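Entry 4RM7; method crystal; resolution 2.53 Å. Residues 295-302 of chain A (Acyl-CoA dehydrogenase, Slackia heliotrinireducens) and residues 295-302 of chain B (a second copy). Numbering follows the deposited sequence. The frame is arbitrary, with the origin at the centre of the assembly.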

# COMPACT_ATOMS: atom_id res chain seq x y z
N LEU A 295 0.18 12.47 -9.45
CA LEU A 295 -0.37 13.69 -10.05
C LEU A 295 -0.69 13.45 -11.53
O LEU A 295 -1.72 13.90 -12.03
CB LEU A 295 0.60 14.86 -9.93
CG LEU A 295 0.83 15.50 -8.58
CD1 LEU A 295 1.98 16.49 -8.68
CD2 LEU A 295 -0.47 16.17 -8.16
N THR A 296 0.22 12.74 -12.21
CA THR A 296 0.02 12.41 -13.62
C THR A 296 -1.27 11.62 -13.80
O THR A 296 -2.09 11.93 -14.66
CB THR A 296 1.21 11.60 -14.19
OG1 THR A 296 2.43 12.26 -13.87
CG2 THR A 296 1.10 11.48 -15.71
N ASN A 297 -1.46 10.60 -12.97
CA ASN A 297 -2.65 9.76 -13.03
C ASN A 297 -3.94 10.54 -12.73
O ASN A 297 -4.90 10.48 -13.47
CB ASN A 297 -2.49 8.55 -12.08
CG ASN A 297 -1.50 7.50 -12.60
OD1 ASN A 297 -1.17 7.47 -13.79
ND2 ASN A 297 -1.05 6.62 -11.71
N MSE A 298 -3.94 11.30 -11.64
CA MSE A 298 -5.06 12.16 -11.29
C MSE A 298 -5.50 13.05 -12.44
O MSE A 298 -6.69 13.13 -12.74
CB MSE A 298 -4.70 13.06 -10.11
CG MSE A 298 -4.53 12.34 -8.79
SE MSE A 298 -4.14 13.66 -7.41
CE MSE A 298 -2.43 12.96 -6.83
N ARG A 299 -4.52 13.70 -13.07
CA ARG A 299 -4.79 14.68 -14.12
C ARG A 299 -5.37 13.99 -15.33
O ARG A 299 -6.34 14.45 -15.92
CB ARG A 299 -3.51 15.46 -14.47
CG ARG A 299 -3.73 16.63 -15.40
CD ARG A 299 -2.52 17.57 -15.46
NE ARG A 299 -2.42 18.39 -14.25
CZ ARG A 299 -1.41 18.37 -13.38
NH1 ARG A 299 -0.37 17.55 -13.56
NH2 ARG A 299 -1.46 19.15 -12.30
N ASN A 300 -4.77 12.87 -15.69
CA ASN A 300 -5.28 12.04 -16.76
C ASN A 300 -6.74 11.59 -16.53
O ASN A 300 -7.52 11.56 -17.46
CB ASN A 300 -4.38 10.83 -16.93
CG ASN A 300 -3.13 11.13 -17.73
OD1 ASN A 300 -3.10 12.09 -18.52
ND2 ASN A 300 -2.10 10.30 -17.57
N LEU A 301 -7.09 11.24 -15.29
CA LEU A 301 -8.44 10.77 -15.03
C LEU A 301 -9.41 11.93 -15.05
O LEU A 301 -10.48 11.84 -15.65
CB LEU A 301 -8.53 10.04 -13.69
CG LEU A 301 -7.82 8.68 -13.62
CD1 LEU A 301 -7.85 8.14 -12.19
CD2 LEU A 301 -8.44 7.67 -14.57
N VAL A 302 -9.03 13.04 -14.43
CA VAL A 302 -9.91 14.20 -14.37
C VAL A 302 -10.11 14.80 -15.77
O VAL A 302 -11.25 14.93 -16.24
CB VAL A 302 -9.36 15.25 -13.40
CG1 VAL A 302 -10.22 16.49 -13.41
CG2 VAL A 302 -9.33 14.66 -12.01
N LEU B 295 -5.65 -0.31 -14.59
CA LEU B 295 -5.57 -0.49 -16.04
C LEU B 295 -5.76 0.85 -16.74
O LEU B 295 -5.06 1.15 -17.72
CB LEU B 295 -6.63 -1.46 -16.55
CG LEU B 295 -6.48 -2.94 -16.24
CD1 LEU B 295 -7.75 -3.67 -16.66
CD2 LEU B 295 -5.26 -3.45 -16.99
N THR B 296 -6.70 1.65 -16.24
CA THR B 296 -6.95 2.98 -16.80
C THR B 296 -5.68 3.83 -16.73
O THR B 296 -5.29 4.45 -17.71
CB THR B 296 -8.10 3.71 -16.06
OG1 THR B 296 -9.23 2.84 -15.97
CG2 THR B 296 -8.51 4.98 -16.81
N ASN B 297 -5.04 3.84 -15.57
CA ASN B 297 -3.83 4.61 -15.37
C ASN B 297 -2.67 4.12 -16.27
O ASN B 297 -2.03 4.91 -16.94
CB ASN B 297 -3.42 4.58 -13.88
CG ASN B 297 -4.33 5.45 -12.99
OD1 ASN B 297 -5.04 6.33 -13.48
ND2 ASN B 297 -4.28 5.22 -11.68
N MSE B 298 -2.42 2.82 -16.27
CA MSE B 298 -1.42 2.22 -17.14
C MSE B 298 -1.58 2.65 -18.59
O MSE B 298 -0.60 3.05 -19.23
CB MSE B 298 -1.50 0.70 -17.09
CG MSE B 298 -1.07 0.09 -15.77
SE MSE B 298 -1.18 -1.85 -15.94
CE MSE B 298 -2.43 -2.18 -14.49
N ARG B 299 -2.81 2.58 -19.09
CA ARG B 299 -3.10 2.83 -20.50
C ARG B 299 -2.87 4.30 -20.81
O ARG B 299 -2.26 4.64 -21.81
CB ARG B 299 -4.53 2.41 -20.84
CG ARG B 299 -4.86 2.45 -22.32
CD ARG B 299 -6.17 1.71 -22.65
NE ARG B 299 -5.97 0.26 -22.61
CZ ARG B 299 -6.60 -0.58 -21.78
NH1 ARG B 299 -7.48 -0.12 -20.89
NH2 ARG B 299 -6.31 -1.88 -21.84
N ASN B 300 -3.35 5.15 -19.92
CA ASN B 300 -3.10 6.57 -20.02
C ASN B 300 -1.60 6.92 -20.06
O ASN B 300 -1.20 7.80 -20.81
CB ASN B 300 -3.78 7.28 -18.86
CG ASN B 300 -5.26 7.50 -19.09
OD1 ASN B 300 -5.72 7.52 -20.23
ND2 ASN B 300 -6.01 7.69 -18.00
N LEU B 301 -0.78 6.24 -19.26
CA LEU B 301 0.64 6.56 -19.22
C LEU B 301 1.32 6.04 -20.47
O LEU B 301 2.11 6.75 -21.09
CB LEU B 301 1.31 5.99 -17.98
CG LEU B 301 0.92 6.63 -16.65
CD1 LEU B 301 1.54 5.86 -15.48
CD2 LEU B 301 1.34 8.09 -16.58
N VAL B 302 0.98 4.82 -20.87
CA VAL B 302 1.61 4.22 -22.05
C VAL B 302 1.20 4.98 -23.32
O VAL B 302 2.07 5.46 -24.07
CB VAL B 302 1.26 2.74 -22.15
CG1 VAL B 302 1.83 2.14 -23.42
CG2 VAL B 302 1.82 2.01 -20.95
O HOH W 1 -4.94 8.04 -15.56
O HOH W 2 -2.29 8.01 -16.17

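Two helical segments, one from each copy of the acyl-CoA dehydrogenase, cross almost at right angles (95°) about an exact two-fold axis, their axes 9.8 Å apart at closest approach. Within each, i to i+4 backbone hydrogen bonds such as A:Asn300 N to A:Thr296 O (3.0 Å) hold the helix, and no direct hydrogen bond joins the two stretches. A:Asn297 and B:Asn297, which bury the most surface, meet at the axis: A:Asn297 CG lies 3.5 Å from B:Asn297 CG, so the two amide groups touch without bonding to each other. Two waters bridge the gap instead. Water 1 accepts from B:Asn300 ND2 (2.7 Å) and lies within hydrogen-bonding distance of B:Asn297 OD1 (2.7 Å) and A:Asn297 O (3.2 Å); water 2 repeats the pattern with the chains exchanged. Each water thus sits between two asparagine side chains of one helix and a backbone carbonyl of the other. A:Leu301 and its mate B:Leu301 flank this polar centre. The CA-to-CB bond of A:Leu301 points sideways, but with chi1 m and chi2 t its end comes nearer, bringing A:Leu301 CD2 to 3.5 Å from B:Thr296 CG2 in a methyl-to-methyl contact, while A:Leu301 CD1 packs 3.6 Å from B:Asn297 OD1. The CA-to-CB bond of A:Asn300 points toward the partner helix, and A:Asn300 CB makes a van der Waals contact with B:Asn300 ND2 (3.7 Å), the donor to water 1.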